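Local coordinates for sugar ABC transporter substrate-binding protein (Treponema pallidum subsp. pallidum, PDB 5U2P), which probably serves as the periplasmic solute-binding component of an ABC transporter, perhaps one that imports a sugar, although its natural ligand is not established, at residues 115-118 with 119-123; 187-191 with 192-196. One frame throughout, in Å; residues are numbered along the deposited sequence.

Contact 1: residues 115-118 with 119-123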
loop_
_atom_site.group_PDB
_atom_site.type_symbol
_atom_site.label_atom_id
_atom_site.label_comp_id
_atom_site.label_asym_id
_atom_site.label_seq_id
_atom_site.Cartn_x
_atom_site.Cartn_y
_atom_site.Cartn_z
ATOM N N PRO A 115 -16.200 -11.677 3.921
ATOM C CA PRO A 115 -15.921 -11.290 5.316
ATOM C C PRO A 115 -14.584 -11.773 5.880
ATOM O O PRO A 115 -14.139 -11.270 6.914
ATOM C CB PRO A 115 -17.081 -11.931 6.090
ATOM C CG PRO A 115 -18.168 -12.060 5.098
ATOM C CD PRO A 115 -17.507 -12.343 3.792
ATOM N N ASP A 116 -13.958 -12.740 5.222
ATOM C CA ASP A 116 -12.688 -13.292 5.683
ATOM C C ASP A 116 -11.494 -12.466 5.180
ATOM O O ASP A 116 -10.368 -12.634 5.644
ATOM C CB ASP A 116 -12.540 -14.737 5.223
ATOM C CG ASP A 116 -13.522 -15.678 5.897
ATOM O OD1 ASP A 116 -13.891 -15.430 7.067
ATOM O OD2 ASP A 116 -13.906 -16.676 5.248
ATOM N N LEU A 117 -11.736 -11.565 4.237
ATOM C CA LEU A 117 -10.670 -10.687 3.762
ATOM C C LEU A 117 -10.237 -9.680 4.822
ATOM O O LEU A 117 -11.072 -9.124 5.534
ATOM C CB LEU A 117 -11.123 -9.924 2.523
ATOM C CG LEU A 117 -11.390 -10.765 1.275
ATOM C CD1 LEU A 117 -12.060 -9.900 0.232
ATOM C CD2 LEU A 117 -10.104 -11.361 0.754
ATOM N N LEU A 118 -8.935 -9.406 4.888
ATOM C CA LEU A 118 -8.431 -8.418 5.824
ATOM C C LEU A 118 -8.761 -7.005 5.353
ATOM O O LEU A 118 -9.256 -6.182 6.130
ATOM C CB LEU A 118 -6.923 -8.586 6.009
ATOM C CG LEU A 118 -6.513 -9.923 6.643
ATOM C CD1 LEU A 118 -5.009 -10.136 6.620
ATOM C CD2 LEU A 118 -7.035 -10.049 8.062
ATOM N N ILE A 119 -8.452 -6.726 4.090
ATOM C CA ILE A 119 -8.669 -5.410 3.484
ATOM C C ILE A 119 -9.348 -5.618 2.125
ATOM O O ILE A 119 -8.664 -5.722 1.097
ATOM C CB ILE A 119 -7.349 -4.623 3.280
ATOM C CG1 ILE A 119 -6.453 -4.682 4.517
ATOM C CG2 ILE A 119 -7.672 -3.176 2.893
ATOM C CD1 ILE A 119 -5.036 -4.168 4.264
ATOM N N PRO A 120 -10.681 -5.749 2.117
ATOM C CA PRO A 120 -11.319 -6.088 0.839
ATOM C C PRO A 120 -10.990 -5.061 -0.245
ATOM O O PRO A 120 -11.123 -3.858 -0.007
ATOM C CB PRO A 120 -12.818 -6.089 1.174
ATOM C CG PRO A 120 -12.900 -6.251 2.642
ATOM C CD PRO A 120 -11.650 -5.654 3.222
ATOM N N PRO A 121 -10.520 -5.521 -1.411
ATOM C CA PRO A 121 -10.362 -4.608 -2.543
ATOM C C PRO A 121 -11.685 -3.997 -2.943
ATOM O O PRO A 121 -12.711 -4.691 -2.926
ATOM C CB PRO A 121 -9.834 -5.504 -3.661
ATOM C CG PRO A 121 -9.386 -6.756 -2.981
ATOM C CD PRO A 121 -10.208 -6.906 -1.785
ATOM N N THR A 122 -11.676 -2.720 -3.320
ATOM C CA THR A 122 -12.900 -2.071 -3.758
ATOM C C THR A 122 -12.681 -1.174 -4.968
ATOM O O THR A 122 -11.620 -0.545 -5.112
ATOM C CB THR A 122 -13.513 -1.212 -2.641
ATOM O OG1 THR A 122 -12.547 -0.252 -2.198
ATOM C CG2 THR A 122 -13.946 -2.085 -1.461
ATOM N N ASP A 123 -13.693 -1.141 -5.832
ATOM C CA ASP A 123 -13.780 -0.150 -6.904
ATOM C C ASP A 123 -14.332 1.127 -6.293
ATOM O O ASP A 123 -14.525 1.189 -5.082
ATOM C CB ASP A 123 -14.630 -0.684 -8.070
ATOM C CG ASP A 123 -16.138 -0.537 -7.857
ATOM O OD1 ASP A 123 -16.630 -0.438 -6.708
ATOM O OD2 ASP A 123 -16.852 -0.537 -8.882
#
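L117 reaches forward to the rings of P120 and P121, just ahead of D123, whose OD1 accepts hydrogen bonds from the backbone N of both Y125 and K127. The first of these makes an Asx turn at D123; the other carboxylate oxygen, OD2, bonds to Y102. L117-P120 form a turn of roughly type VIII, straight after a 3-10 segment. P120 and P121 then follow in polyproline II conformation. The turn lies in the loop between helix 101-104 and strand 131-132. L118 makes the bend, with helical backbone angles between the extended L117 and I119. The bend brings L117 and P120 together, and their side chains run past each other in opposite directions. CB of L117 lies 4.1 Å from CG of P120. Further out, CD1 of L117 is 3.9 Å from CA and 4.0 Å from CB of P120. The CG of L117 stands anti to its carbonyl carbon (chi1 -66°); with chi2 at 170°, this carries CD1 to the two prolines. P132 and F347 also touch L117, so the leucine joins the loop to strand 131-132 and to a distant loop. I119 packs on C135 instead, and its CG1 lies 4.2 Å from CB of L118. The contact reaches its far end where CD1 of L117 meets CD of P121, at 4.1 Å.

Contact 2: residues 187-191 with 192-196; sequences SFPHT and LLADA
A194 N donates to H190 O at 2.8 Å, with a nearly straight N-H...O angle of 168°. The next bond runs from D195 N to T191 O, also 2.8 Å; here the donor is tilted 31° from the carbonyl plane. These are the opening bonds of helix 191-214, and H190 holds its N-cap position. CG of H190 is anti to the backbone N (chi1 -176°), beside the carbonyl carbon, which carries the imidazole forward to L192. Its NE2 bonds to S183 O, which fixes the ring from outside the helix. CB of L192 sits at the ring edge, in plane, 3.8 Å from ND1 of H190. OG1 of T191 lies over one face, offset toward the rim. P189 follows a cis peptide bond and covers the start of the helix from another direction. Its CG lies 4.1 Å from CB of A194, and its CB is 4.3 Å from CD2 of L193. L192 and L193 also touch Y233 of helix 227-238. D195 turns its carboxylate to T301, with OD1 bonded to the threonine hydroxyl. The chemistry implies a helix start held by two short backbone bonds, one nearly straight, with NE2 of H190 and OD1 of D195 satisfied elsewhere in the fold.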
loop_
_atom_site.group_PDB
_atom_site.type_symbol
_atom_site.label_atom_id
_atom_site.label_comp_id
_atom_site.label_asym_id
_atom_site.label_seq_id
_atom_site.Cartn_x
_atom_site.Cartn_y
_atom_site.Cartn_z
ATOM N N SER A 187 8.138 8.686 -6.480
ATOM C CA SER A 187 6.818 9.325 -6.599
ATOM C C SER A 187 6.712 10.638 -5.827
ATOM O O SER A 187 7.545 10.956 -4.978
ATOM C CB SER A 187 5.723 8.354 -6.145
ATOM O OG SER A 187 6.095 7.667 -4.965
ATOM N N PHE A 188 5.718 11.441 -6.207
ATOM C CA PHE A 188 5.350 12.645 -5.471
ATOM C C PHE A 188 3.914 12.455 -5.007
ATOM O O PHE A 188 3.144 11.759 -5.661
ATOM C CB PHE A 188 5.453 13.927 -6.330
ATOM C CG PHE A 188 6.849 14.251 -6.797
ATOM C CD1 PHE A 188 7.061 14.801 -8.050
ATOM C CD2 PHE A 188 7.935 14.017 -5.984
ATOM C CE1 PHE A 188 8.341 15.094 -8.490
ATOM C CE2 PHE A 188 9.220 14.306 -6.413
ATOM C CZ PHE A 188 9.419 14.846 -7.671
ATOM N N PRO A 189 3.545 13.049 -3.868
ATOM C CA PRO A 189 4.439 13.675 -2.903
ATOM C C PRO A 189 5.190 12.562 -2.193
ATOM O O PRO A 189 4.874 11.387 -2.435
ATOM C CB PRO A 189 3.491 14.422 -1.961
ATOM C CG PRO A 189 2.218 13.642 -2.031
ATOM C CD PRO A 189 2.143 13.055 -3.413
ATOM N N HIS A 190 6.163 12.916 -1.368
ATOM C CA HIS A 190 6.851 11.911 -0.572
ATOM C C HIS A 190 5.876 11.178 0.357
ATOM O O HIS A 190 4.864 11.724 0.773
ATOM C CB HIS A 190 7.972 12.550 0.249
ATOM C CG HIS A 190 8.768 11.536 0.995
ATOM N ND1 HIS A 190 8.509 11.209 2.309
ATOM C CD2 HIS A 190 9.755 10.708 0.585
ATOM C CE1 HIS A 190 9.325 10.238 2.684
ATOM N NE2 HIS A 190 10.089 9.913 1.652
ATOM N N THR A 191 6.208 9.929 0.679
ATOM C CA THR A 191 5.435 9.088 1.578
ATOM C C THR A 191 4.856 9.761 2.824
ATOM O O THR A 191 3.728 9.496 3.207
ATOM C CB THR A 191 6.341 7.919 2.071
ATOM O OG1 THR A 191 7.103 7.390 0.967
ATOM C CG2 THR A 191 5.525 6.839 2.718
ATOM N N LEU A 192 5.668 10.567 3.503
ATOM C CA LEU A 192 5.234 11.241 4.718
ATOM C C LEU A 192 4.041 12.150 4.460
ATOM O O LEU A 192 2.999 12.052 5.131
ATOM C CB LEU A 192 6.389 12.063 5.318
ATOM C CG LEU A 192 6.055 12.936 6.524
ATOM C CD1 LEU A 192 5.552 12.064 7.615
ATOM C CD2 LEU A 192 7.287 13.696 6.981
ATOM N N LEU A 193 4.178 13.034 3.484
ATOM C CA LEU A 193 3.078 13.940 3.178
ATOM C C LEU A 193 1.918 13.172 2.536
ATOM O O LEU A 193 0.744 13.476 2.789
ATOM C CB LEU A 193 3.549 15.076 2.269
ATOM C CG LEU A 193 2.571 16.232 2.084
ATOM C CD1 LEU A 193 2.167 16.827 3.438
ATOM C CD2 LEU A 193 3.198 17.296 1.187
ATOM N N ALA A 194 2.234 12.175 1.714
ATOM C CA ALA A 194 1.200 11.332 1.100
ATOM C C ALA A 194 0.320 10.672 2.161
ATOM O O ALA A 194 -0.908 10.652 2.049
ATOM C CB ALA A 194 1.830 10.283 0.211
ATOM N N ASP A 195 0.963 10.100 3.175
ATOM C CA ASP A 195 0.245 9.472 4.272
ATOM C C ASP A 195 -0.723 10.465 4.920
ATOM O O ASP A 195 -1.924 10.198 5.068
ATOM C CB ASP A 195 1.247 8.926 5.296
ATOM C CG ASP A 195 0.582 8.308 6.501
ATOM O OD1 ASP A 195 0.175 7.124 6.404
ATOM O OD2 ASP A 195 0.477 8.997 7.545
ATOM N N ALA A 196 -0.212 11.641 5.265
ATOM C CA ALA A 196 -1.011 12.606 5.994
ATOM C C ALA A 196 -2.154 13.170 5.162
ATOM O O ALA A 196 -3.271 13.299 5.666
ATOM C CB ALA A 196 -0.115 13.716 6.498
#

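In the fold
Contacts 1 and 2 lie on opposite sides of the chain's centre, with centres 24 Å apart. They do not touch, yet T122 of contact 1 bonds to R207, further along the helix that contact 2 begins. Contact 1 shapes a loop beside the five-stranded sheet through strand 131-132. Contact 2 starts a long helix that packs on strands 138-145 and 263-267 of the other sheet. Both are largely buried, but contact 1 has partly exposed prolines. Their chemistry differs with place: a loop turn against a helix N-terminus. Residues 115-123 meet through apolar groups and bond to outside residues near (Y125, K127) and far (R348, A346) in sequence. Residues 187-196 add helical backbone bonds to apolar contacts.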